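Local structure of erythrocyte binding antigen 140 (4GF2) at residues A[490-501]-A[521-529]. The protein probably binds glycophorin C and its sialic acid on the host red cell through tandem Duffy binding domains, serving as an adhesin in erythrocyte invasion. The protein carries 3 engineered substitutions. Sequence-based numbering, arbitrary orientation.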
loop_
_atom_site.group_PDB
_atom_site.type_symbol
_atom_site.label_atom_id
_atom_site.label_comp_id
_atom_site.label_asym_id
_atom_site.label_seq_id
_atom_site.Cartn_x
_atom_site.Cartn_y
_atom_site.Cartn_z
ATOM N N PHE A 490 -39.656 -6.264 7.810
ATOM C CA PHE A 490 -41.106 -6.123 7.770
ATOM C C PHE A 490 -41.754 -6.796 8.972
ATOM O O PHE A 490 -42.482 -6.160 9.735
ATOM C CB PHE A 490 -41.664 -6.721 6.477
ATOM C CG PHE A 490 -43.156 -6.907 6.491
ATOM C CD1 PHE A 490 -44.005 -5.817 6.420
ATOM C CD2 PHE A 490 -43.708 -8.176 6.571
ATOM C CE1 PHE A 490 -45.378 -5.986 6.431
ATOM C CE2 PHE A 490 -45.081 -8.350 6.582
ATOM C CZ PHE A 490 -45.917 -7.254 6.512
ATOM N N CYS A 491 -41.486 -8.086 9.135
ATOM C CA CYS A 491 -42.044 -8.849 10.243
ATOM C C CYS A 491 -41.742 -8.179 11.579
ATOM O O CYS A 491 -42.614 -8.084 12.441
ATOM C CB CYS A 491 -41.496 -10.277 10.233
ATOM S SG CYS A 491 -41.984 -11.233 8.778
ATOM N N GLU A 492 -40.509 -7.711 11.743
ATOM C CA GLU A 492 -40.101 -7.059 12.982
ATOM C C GLU A 492 -40.968 -5.837 13.259
ATOM O O GLU A 492 -41.606 -5.745 14.305
ATOM C CB GLU A 492 -38.629 -6.646 12.918
ATOM C CG GLU A 492 -38.133 -5.921 14.163
ATOM C CD GLU A 492 -36.671 -5.519 14.071
ATOM O OE1 GLU A 492 -36.063 -5.708 12.995
ATOM O OE2 GLU A 492 -36.129 -5.013 15.076
ATOM N N LYS A 493 -40.994 -4.904 12.314
ATOM C CA LYS A 493 -41.715 -3.651 12.508
ATOM C C LYS A 493 -43.216 -3.899 12.638
ATOM O O LYS A 493 -43.929 -3.113 13.263
ATOM C CB LYS A 493 -41.425 -2.673 11.365
ATOM C CG LYS A 493 -39.944 -2.334 11.189
ATOM C CD LYS A 493 -39.265 -2.019 12.517
ATOM C CE LYS A 493 -37.767 -1.803 12.340
ATOM N NZ LYS A 493 -37.072 -1.612 13.643
ATOM N N ARG A 494 -43.692 -4.994 12.056
ATOM C CA ARG A 494 -45.090 -5.366 12.202
ATOM C C ARG A 494 -45.344 -5.774 13.647
ATOM O O ARG A 494 -46.293 -5.306 14.272
ATOM C CB ARG A 494 -45.456 -6.507 11.255
ATOM C CG ARG A 494 -46.912 -6.923 11.348
ATOM C CD ARG A 494 -47.244 -8.036 10.371
ATOM N NE ARG A 494 -48.525 -8.668 10.685
ATOM C CZ ARG A 494 -49.708 -8.243 10.250
ATOM N NH1 ARG A 494 -49.803 -7.172 9.470
ATOM N NH2 ARG A 494 -50.808 -8.895 10.598
ATOM N N LYS A 495 -44.487 -6.645 14.173
ATOM C CA LYS A 495 -44.566 -7.038 15.575
ATOM C C LYS A 495 -44.606 -5.797 16.455
ATOM O O LYS A 495 -45.435 -5.687 17.358
ATOM C CB LYS A 495 -43.367 -7.904 15.972
ATOM C CG LYS A 495 -43.577 -9.398 15.788
ATOM C CD LYS A 495 -42.782 -10.198 16.819
ATOM C CE LYS A 495 -41.293 -9.884 16.768
ATOM N NZ LYS A 495 -40.667 -10.294 15.480
ATOM N N GLU A 496 -43.700 -4.866 16.181
ATOM C CA GLU A 496 -43.611 -3.632 16.947
ATOM C C GLU A 496 -44.938 -2.882 16.927
ATOM O O GLU A 496 -45.431 -2.450 17.969
ATOM C CB GLU A 496 -42.502 -2.746 16.381
ATOM C CG GLU A 496 -42.286 -1.449 17.138
ATOM C CD GLU A 496 -41.136 -0.635 16.574
ATOM O OE1 GLU A 496 -40.476 -1.111 15.624
ATOM O OE2 GLU A 496 -40.891 0.479 17.083
ATOM N N LYS A 497 -45.516 -2.738 15.740
ATOM C CA LYS A 497 -46.757 -1.988 15.580
ATOM C C LYS A 497 -47.949 -2.689 16.230
ATOM O O LYS A 497 -48.873 -2.031 16.707
ATOM C CB LYS A 497 -47.029 -1.722 14.100
ATOM C CG LYS A 497 -46.296 -0.501 13.571
ATOM C CD LYS A 497 -46.199 -0.504 12.057
ATOM C CE LYS A 497 -45.798 0.864 11.530
ATOM N NZ LYS A 497 -44.566 1.393 12.173
ATOM N N ILE A 498 -47.929 -4.018 16.249
ATOM C CA ILE A 498 -48.949 -4.776 16.964
ATOM C C ILE A 498 -48.847 -4.493 18.459
ATOM O O ILE A 498 -49.847 -4.201 19.114
ATOM C CB ILE A 498 -48.813 -6.292 16.728
ATOM C CG1 ILE A 498 -49.281 -6.654 15.318
ATOM C CG2 ILE A 498 -49.626 -7.068 17.760
ATOM C CD1 ILE A 498 -49.232 -8.137 15.013
ATOM N N TYR A 499 -47.634 -4.584 18.994
ATOM C CA TYR A 499 -47.403 -4.299 20.403
ATOM C C TYR A 499 -47.789 -2.857 20.723
ATOM O O TYR A 499 -48.281 -2.567 21.814
ATOM C CB TYR A 499 -45.939 -4.550 20.776
ATOM C CG TYR A 499 -45.485 -5.987 20.602
ATOM C CD1 TYR A 499 -46.398 -7.003 20.343
ATOM C CD2 TYR A 499 -44.141 -6.326 20.703
ATOM C CE1 TYR A 499 -45.984 -8.313 20.185
ATOM C CE2 TYR A 499 -43.719 -7.634 20.547
ATOM C CZ TYR A 499 -44.644 -8.624 20.289
ATOM O OH TYR A 499 -44.232 -9.926 20.130
ATOM N N SER A 500 -47.568 -1.955 19.771
ATOM C CA SER A 500 -47.935 -0.556 19.957
ATOM C C SER A 500 -49.440 -0.441 20.167
ATOM O O SER A 500 -49.902 0.357 20.984
ATOM C CB SER A 500 -47.510 0.282 18.754
ATOM O OG SER A 500 -46.112 0.193 18.538
ATOM N N PHE A 501 -50.199 -1.244 19.431
ATOM C CA PHE A 501 -51.651 -1.245 19.556
ATOM C C PHE A 501 -52.086 -1.753 20.924
ATOM O O PHE A 501 -53.014 -1.213 21.524
ATOM C CB PHE A 501 -52.295 -2.100 18.461
ATOM C CG PHE A 501 -52.488 -1.377 17.157
ATOM C CD1 PHE A 501 -53.384 -0.326 17.062
ATOM C CD2 PHE A 501 -51.783 -1.757 16.026
ATOM C CE1 PHE A 501 -53.567 0.340 15.864
ATOM C CE2 PHE A 501 -51.964 -1.098 14.825
ATOM C CZ PHE A 501 -52.856 -0.047 14.744
ATOM N N LYS A 521 -53.999 6.626 14.845
ATOM C CA LYS A 521 -53.005 5.558 14.858
ATOM C C LYS A 521 -53.350 4.500 13.813
ATOM O O LYS A 521 -52.477 4.031 13.083
ATOM C CB LYS A 521 -52.912 4.925 16.249
ATOM C CG LYS A 521 -52.209 5.799 17.278
ATOM C CD LYS A 521 -50.701 5.812 17.064
ATOM C CE LYS A 521 -50.011 6.827 17.962
ATOM N NZ LYS A 521 -50.249 8.227 17.515
ATOM N N CYS A 522 -54.625 4.130 13.743
ATOM C CA CYS A 522 -55.099 3.201 12.723
ATOM C C CYS A 522 -54.798 3.737 11.329
ATOM O O CYS A 522 -54.483 2.975 10.415
ATOM C CB CYS A 522 -56.604 2.961 12.862
ATOM S SG CYS A 522 -57.068 1.742 14.115
ATOM N N SER A 523 -54.907 5.052 11.171
ATOM C CA SER A 523 -54.643 5.697 9.893
ATOM C C SER A 523 -53.180 5.537 9.502
ATOM O O SER A 523 -52.867 5.162 8.371
ATOM C CB SER A 523 -55.001 7.182 9.964
ATOM O OG SER A 523 -54.643 7.850 8.768
ATOM N N GLU A 524 -52.288 5.824 10.444
ATOM C CA GLU A 524 -50.856 5.741 10.193
ATOM C C GLU A 524 -50.449 4.324 9.812
ATOM O O GLU A 524 -49.557 4.129 8.986
ATOM C CB GLU A 524 -50.069 6.200 11.422
ATOM C CG GLU A 524 -50.262 7.670 11.763
ATOM C CD GLU A 524 -49.546 8.075 13.039
ATOM O OE1 GLU A 524 -48.497 7.472 13.350
ATOM O OE2 GLU A 524 -50.036 8.994 13.731
ATOM N N TYR A 525 -51.104 3.333 10.411
ATOM C CA TYR A 525 -50.788 1.941 10.114
ATOM C C TYR A 525 -51.220 1.574 8.701
ATOM O O TYR A 525 -50.508 0.861 7.995
ATOM C CB TYR A 525 -51.453 0.998 11.113
ATOM C CG TYR A 525 -51.080 -0.451 10.895
ATOM C CD1 TYR A 525 -49.914 -0.973 11.436
ATOM C CD2 TYR A 525 -51.885 -1.293 10.143
ATOM C CE1 TYR A 525 -49.562 -2.295 11.237
ATOM C CE2 TYR A 525 -51.543 -2.618 9.938
ATOM C CZ TYR A 525 -50.378 -3.113 10.488
ATOM O OH TYR A 525 -50.027 -4.430 10.291
ATOM N N LYS A 526 -52.391 2.061 8.297
ATOM C CA LYS A 526 -52.908 1.804 6.959
ATOM C C LYS A 526 -51.915 2.280 5.905
ATOM O O LYS A 526 -51.621 1.565 4.947
ATOM C CB LYS A 526 -54.258 2.502 6.763
ATOM C CG LYS A 526 -55.372 1.941 7.632
ATOM C CD LYS A 526 -56.634 2.795 7.575
ATOM C CE LYS A 526 -57.730 2.236 8.475
ATOM N NZ LYS A 526 -58.956 3.080 8.461
ATOM N N LYS A 527 -51.400 3.492 6.090
ATOM C CA LYS A 527 -50.408 4.047 5.180
ATOM C C LYS A 527 -49.187 3.140 5.123
ATOM O O LYS A 527 -48.671 2.842 4.047
ATOM C CB LYS A 527 -49.985 5.443 5.634
ATOM C CG LYS A 527 -51.083 6.489 5.551
ATOM C CD LYS A 527 -51.410 6.838 4.109
ATOM C CE LYS A 527 -52.491 7.904 4.025
ATOM N NZ LYS A 527 -52.072 9.190 4.650
ATOM N N TRP A 528 -48.732 2.701 6.292
ATOM C CA TRP A 528 -47.531 1.881 6.377
ATOM C C TRP A 528 -47.724 0.552 5.660
ATOM O O TRP A 528 -46.930 0.186 4.795
ATOM C CB TRP A 528 -47.140 1.632 7.838
ATOM C CG TRP A 528 -45.878 0.828 7.978
ATOM C CD1 TRP A 528 -44.599 1.274 7.805
ATOM C CD2 TRP A 528 -45.774 -0.564 8.314
ATOM N NE1 TRP A 528 -43.708 0.249 8.010
ATOM C CE2 TRP A 528 -44.402 -0.888 8.324
ATOM C CE3 TRP A 528 -46.706 -1.563 8.604
ATOM C CZ2 TRP A 528 -43.941 -2.171 8.617
ATOM C CZ3 TRP A 528 -46.245 -2.838 8.894
ATOM C CH2 TRP A 528 -44.876 -3.130 8.898
ATOM N N ILE A 529 -48.787 -0.158 6.012
ATOM C CA ILE A 529 -49.007 -1.505 5.500
ATOM C C ILE A 529 -49.219 -1.514 3.988
ATOM O O ILE A 529 -48.818 -2.457 3.305
ATOM C CB ILE A 529 -50.211 -2.177 6.192
ATOM C CG1 ILE A 529 -50.182 -3.690 5.962
ATOM C CG2 ILE A 529 -51.524 -1.572 5.701
ATOM C CD1 ILE A 529 -48.973 -4.378 6.569
#
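K497 lies over one face of the W528 indole. Its CE is 3.6 Å from the centroid of the five-membered ring, a CH-pi contact. A bend at chi4 (53°) sets NZ 4.3 Å from the same centroid, almost on the ring normal, and adds a cation-pi interaction. The two segments belong to the second Duffy binding domain. They run nearly antiparallel, their axes coming within 11.8 Å.

The tight part is this lysine and the aromatic rings. K497 CD also packs on Y525 CD1 at 3.8 Å. The edge of F501 meets the face of Y525 in a T-shaped stack. F501 CE1 also touches C522 SG, which is disulfide-bonded to C595. At the other end F490 CD1 is 3.8 Å from W528 CH2. The F490 ring and the six-membered ring of W528 lie at 10° but hardly overlap. The edge of F490 meets I529 CD1.

The solvent side is looser. K493 touches W528 through CB, while its amine reaches along its own helix to E492 and E496, both at long salt-bridge distance.

R494 NH1 lies 2.9 Å from Y525 OH, but the angle is too poor for a hydrogen bond. None links the segments. Cohesion therefore rests mainly on apolar and aromatic contacts, with one lysine charge probably stabilised by the indole face.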